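Long-range contact in copper-containing nitrite reductase (Hyphomicrobium denitrificans 1NES1, PDB 6TFO), which probably reduces nitrite to nitric oxide at its copper sites, taking electrons from cytochrome c as a homotrimeric, three-domain member of the multicopper oxidase family: residues E350-T364 / S395-L408. Sequence-based numbering, arbitrary orientation.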
# COMPACT_ATOMS: atom_id res chain seq x y z
N GLU C 350 -33.73 -8.31 -50.61
CA GLU C 350 -32.36 -8.65 -51.07
C GLU C 350 -31.82 -9.83 -50.25
O GLU C 350 -32.07 -9.87 -49.02
CB GLU C 350 -31.41 -7.47 -50.93
CG GLU C 350 -31.67 -6.35 -51.90
CD GLU C 350 -30.71 -5.20 -51.71
OE1 GLU C 350 -30.63 -4.33 -52.57
OE2 GLU C 350 -30.02 -5.19 -50.68
N THR C 351 -31.13 -10.75 -50.91
CA THR C 351 -30.21 -11.71 -50.26
C THR C 351 -28.88 -10.98 -50.03
O THR C 351 -28.36 -10.38 -50.98
CB THR C 351 -30.02 -12.98 -51.09
OG1 THR C 351 -29.58 -12.50 -52.36
CG2 THR C 351 -31.27 -13.83 -51.17
N VAL C 352 -28.39 -11.03 -48.79
CA VAL C 352 -27.18 -10.32 -48.32
C VAL C 352 -26.14 -11.38 -47.96
O VAL C 352 -26.52 -12.39 -47.29
CB VAL C 352 -27.52 -9.43 -47.12
CG1 VAL C 352 -26.26 -8.88 -46.47
CG2 VAL C 352 -28.47 -8.32 -47.52
N ARG C 353 -24.90 -11.19 -48.40
CA ARG C 353 -23.75 -12.02 -47.95
C ARG C 353 -22.81 -11.13 -47.12
O ARG C 353 -22.41 -10.06 -47.62
CB ARG C 353 -23.00 -12.67 -49.11
CG ARG C 353 -21.65 -13.23 -48.68
CD ARG C 353 -21.07 -14.25 -49.62
NE ARG C 353 -21.17 -13.78 -50.98
CZ ARG C 353 -21.76 -14.43 -51.97
NH1 ARG C 353 -21.79 -13.89 -53.17
NH2 ARG C 353 -22.29 -15.63 -51.78
N ILE C 354 -22.42 -11.59 -45.93
CA ILE C 354 -21.34 -10.97 -45.11
C ILE C 354 -20.13 -11.91 -45.12
O ILE C 354 -20.25 -13.05 -44.63
CB ILE C 354 -21.82 -10.67 -43.68
CG1 ILE C 354 -23.10 -9.82 -43.68
CG2 ILE C 354 -20.70 -10.03 -42.89
CD1 ILE C 354 -23.72 -9.63 -42.32
N PHE C 355 -19.01 -11.45 -45.69
CA PHE C 355 -17.66 -12.00 -45.44
C PHE C 355 -17.19 -11.49 -44.08
O PHE C 355 -16.91 -10.27 -43.95
CB PHE C 355 -16.68 -11.59 -46.53
CG PHE C 355 -17.06 -12.03 -47.91
CD1 PHE C 355 -16.88 -13.34 -48.30
CD2 PHE C 355 -17.61 -11.14 -48.81
CE1 PHE C 355 -17.24 -13.76 -49.57
CE2 PHE C 355 -17.96 -11.56 -50.08
CZ PHE C 355 -17.78 -12.86 -50.46
N PHE C 356 -17.15 -12.37 -43.08
CA PHE C 356 -16.83 -12.05 -41.67
C PHE C 356 -15.58 -12.82 -41.24
O PHE C 356 -15.61 -14.06 -41.26
CB PHE C 356 -17.98 -12.39 -40.72
CG PHE C 356 -17.66 -12.09 -39.28
CD1 PHE C 356 -17.61 -10.79 -38.82
CD2 PHE C 356 -17.36 -13.12 -38.39
CE1 PHE C 356 -17.29 -10.53 -37.49
CE2 PHE C 356 -17.05 -12.85 -37.07
CZ PHE C 356 -17.01 -11.55 -36.62
N GLY C 357 -14.55 -12.09 -40.84
CA GLY C 357 -13.30 -12.67 -40.33
C GLY C 357 -12.87 -12.05 -39.02
O GLY C 357 -13.21 -10.90 -38.76
N VAL C 358 -12.13 -12.80 -38.22
CA VAL C 358 -11.57 -12.32 -36.93
C VAL C 358 -10.06 -12.21 -37.11
O VAL C 358 -9.38 -13.26 -37.17
CB VAL C 358 -11.94 -13.27 -35.79
CG1 VAL C 358 -11.44 -12.75 -34.46
CG2 VAL C 358 -13.44 -13.50 -35.73
N GLY C 359 -9.56 -10.97 -37.23
CA GLY C 359 -8.13 -10.64 -37.10
C GLY C 359 -7.64 -11.02 -35.72
O GLY C 359 -6.58 -11.68 -35.61
N GLY C 360 -8.43 -10.67 -34.70
CA GLY C 360 -8.15 -11.00 -33.29
C GLY C 360 -7.33 -9.90 -32.62
O GLY C 360 -7.78 -8.75 -32.59
N PRO C 361 -6.11 -10.18 -32.10
CA PRO C 361 -5.43 -11.47 -32.27
C PRO C 361 -5.86 -12.67 -31.41
O PRO C 361 -5.31 -13.73 -31.65
CB PRO C 361 -4.00 -11.15 -31.83
CG PRO C 361 -4.19 -10.12 -30.76
CD PRO C 361 -5.29 -9.24 -31.33
N ASN C 362 -6.77 -12.51 -30.45
CA ASN C 362 -6.88 -13.53 -29.37
C ASN C 362 -8.28 -14.13 -29.22
O ASN C 362 -8.31 -15.32 -28.87
CB ASN C 362 -6.38 -12.96 -28.05
CG ASN C 362 -4.88 -12.80 -28.09
OD1 ASN C 362 -4.18 -13.71 -28.49
ND2 ASN C 362 -4.38 -11.66 -27.66
N PHE C 363 -9.37 -13.38 -29.47
CA PHE C 363 -10.74 -13.77 -29.07
C PHE C 363 -11.57 -14.33 -30.25
O PHE C 363 -11.59 -13.73 -31.36
CB PHE C 363 -11.43 -12.56 -28.44
CG PHE C 363 -10.98 -12.29 -27.03
CD1 PHE C 363 -9.78 -11.65 -26.79
CD2 PHE C 363 -11.73 -12.72 -25.96
CE1 PHE C 363 -9.35 -11.44 -25.50
CE2 PHE C 363 -11.30 -12.51 -24.66
CZ PHE C 363 -10.12 -11.86 -24.44
N THR C 364 -12.30 -15.42 -29.97
CA THR C 364 -13.29 -16.09 -30.85
C THR C 364 -14.61 -15.32 -30.79
O THR C 364 -15.13 -15.10 -29.69
CB THR C 364 -13.45 -17.56 -30.44
OG1 THR C 364 -12.20 -18.21 -30.66
CG2 THR C 364 -14.51 -18.30 -31.23
N SER C 395 -19.49 -19.45 -34.09
CA SER C 395 -18.11 -19.26 -33.56
C SER C 395 -17.13 -19.08 -34.72
O SER C 395 -17.05 -19.99 -35.55
CB SER C 395 -17.66 -20.43 -32.71
OG SER C 395 -18.49 -20.59 -31.59
N VAL C 396 -16.40 -17.97 -34.76
CA VAL C 396 -15.30 -17.71 -35.73
C VAL C 396 -14.04 -17.48 -34.91
O VAL C 396 -13.96 -16.53 -34.12
CB VAL C 396 -15.62 -16.51 -36.63
CG1 VAL C 396 -14.57 -16.31 -37.71
CG2 VAL C 396 -17.01 -16.61 -37.23
N PRO C 397 -13.00 -18.33 -35.06
CA PRO C 397 -11.78 -18.16 -34.29
C PRO C 397 -10.94 -17.01 -34.83
O PRO C 397 -11.13 -16.58 -35.96
CB PRO C 397 -11.05 -19.49 -34.46
CG PRO C 397 -11.49 -19.96 -35.84
CD PRO C 397 -12.91 -19.44 -36.01
N PRO C 398 -9.97 -16.50 -34.05
CA PRO C 398 -8.95 -15.61 -34.60
C PRO C 398 -8.17 -16.37 -35.68
O PRO C 398 -7.92 -17.54 -35.48
CB PRO C 398 -8.06 -15.31 -33.39
CG PRO C 398 -8.29 -16.50 -32.46
CD PRO C 398 -9.76 -16.81 -32.62
N GLY C 399 -7.81 -15.70 -36.78
CA GLY C 399 -7.19 -16.33 -37.96
C GLY C 399 -8.18 -17.24 -38.69
O GLY C 399 -7.75 -18.08 -39.52
N GLY C 400 -9.47 -17.08 -38.37
CA GLY C 400 -10.59 -17.73 -39.06
C GLY C 400 -11.50 -16.70 -39.69
O GLY C 400 -11.49 -15.49 -39.30
N ALA C 401 -12.26 -17.15 -40.68
CA ALA C 401 -13.31 -16.37 -41.37
C ALA C 401 -14.41 -17.34 -41.77
O ALA C 401 -14.20 -18.54 -41.68
CB ALA C 401 -12.74 -15.64 -42.57
N THR C 402 -15.57 -16.78 -42.09
CA THR C 402 -16.78 -17.50 -42.54
C THR C 402 -17.51 -16.62 -43.56
O THR C 402 -17.07 -15.45 -43.79
CB THR C 402 -17.69 -17.89 -41.37
OG1 THR C 402 -18.68 -18.82 -41.84
CG2 THR C 402 -18.42 -16.72 -40.76
N ILE C 403 -18.54 -17.20 -44.15
CA ILE C 403 -19.52 -16.51 -45.02
C ILE C 403 -20.88 -16.83 -44.44
O ILE C 403 -21.13 -18.00 -44.15
CB ILE C 403 -19.37 -16.99 -46.47
CG1 ILE C 403 -18.00 -16.58 -47.04
CG2 ILE C 403 -20.52 -16.49 -47.32
CD1 ILE C 403 -17.64 -17.28 -48.33
N VAL C 404 -21.71 -15.82 -44.25
CA VAL C 404 -23.14 -16.00 -43.91
C VAL C 404 -23.94 -15.27 -44.99
O VAL C 404 -23.46 -14.24 -45.48
CB VAL C 404 -23.48 -15.49 -42.50
CG1 VAL C 404 -22.71 -16.23 -41.42
CG2 VAL C 404 -23.28 -13.99 -42.38
N ASP C 405 -25.10 -15.81 -45.35
CA ASP C 405 -26.10 -15.08 -46.17
C ASP C 405 -27.48 -15.27 -45.55
O ASP C 405 -27.68 -16.22 -44.78
CB ASP C 405 -26.00 -15.46 -47.65
CG ASP C 405 -26.16 -16.95 -47.96
OD1 ASP C 405 -27.27 -17.49 -47.70
OD2 ASP C 405 -25.16 -17.53 -48.47
N PHE C 406 -28.38 -14.35 -45.85
CA PHE C 406 -29.79 -14.39 -45.43
C PHE C 406 -30.57 -13.48 -46.38
O PHE C 406 -29.95 -12.61 -47.05
CB PHE C 406 -29.90 -13.99 -43.96
CG PHE C 406 -29.19 -12.70 -43.63
CD1 PHE C 406 -27.85 -12.70 -43.30
CD2 PHE C 406 -29.86 -11.49 -43.69
CE1 PHE C 406 -27.19 -11.52 -43.02
CE2 PHE C 406 -29.20 -10.31 -43.42
CZ PHE C 406 -27.87 -10.32 -43.09
N LYS C 407 -31.88 -13.70 -46.47
CA LYS C 407 -32.79 -12.83 -47.25
C LYS C 407 -33.40 -11.85 -46.26
O LYS C 407 -33.88 -12.29 -45.19
CB LYS C 407 -33.91 -13.59 -47.99
CG LYS C 407 -34.51 -12.81 -49.15
CD LYS C 407 -35.84 -13.29 -49.63
CE LYS C 407 -36.21 -12.69 -50.98
NZ LYS C 407 -37.20 -13.52 -51.70
N LEU C 408 -33.36 -10.58 -46.64
CA LEU C 408 -34.07 -9.51 -45.91
C LEU C 408 -35.54 -9.62 -46.28
O LEU C 408 -35.94 -9.03 -47.29
CB LEU C 408 -33.44 -8.17 -46.28
CG LEU C 408 -32.01 -7.99 -45.78
CD1 LEU C 408 -31.42 -6.69 -46.30
CD2 LEU C 408 -31.99 -8.06 -44.26
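Val-352 and Phe-406 form a hydrogen-bonded pair across two antiparallel strands, 351-360 and 400-407, their side chains side by side on one face; the amide of Val-352 gives a nearly straight bond of 2.8 Å to Phe-406 O. On the face they share with Ile-354, Val-404 and Phe-356 the packing is close. CG of Phe-406 stands between its own backbone N and carbonyl carbon (chi1 51°), which lays the ring beside Val-352: CB of the valine sits over one ring face, off centre, while Ile-354 CD1 reaches the ring edge. Farther along, Val-396 CG2, from strand 393-396 of the other sheet, lies in the Phe-356 ring plane at its edge, 3.7 Å from CD2. The other face carries Ile-403, whose two branches part: CG1 lies 3.7 Å from Phe-355 CD1, and CG2 rests against the aliphatic CD of Arg-353. An alanine in place of Ile-403 would remove both branches and would probably leave the Phe-355 ring and the arginine stem without their shared neighbour. The arginine's charge is held by Glu-294. Packing thins on this face toward Thr-351, whose CG2 merely brushes Lys-407 CG (4.0 Å) as the extended lysine leads away to solvent; on the opposite face Leu-408 CD1 still closes on Val-352 CG2. At the far end, the type II turn 397-400 approaches the copper bound by His-227 and His-262. Within the C-terminal cupredoxin domain the pair is central to its sheet, strand 293-302 flanking 351-360 and strand 374-377 flanking 400-407.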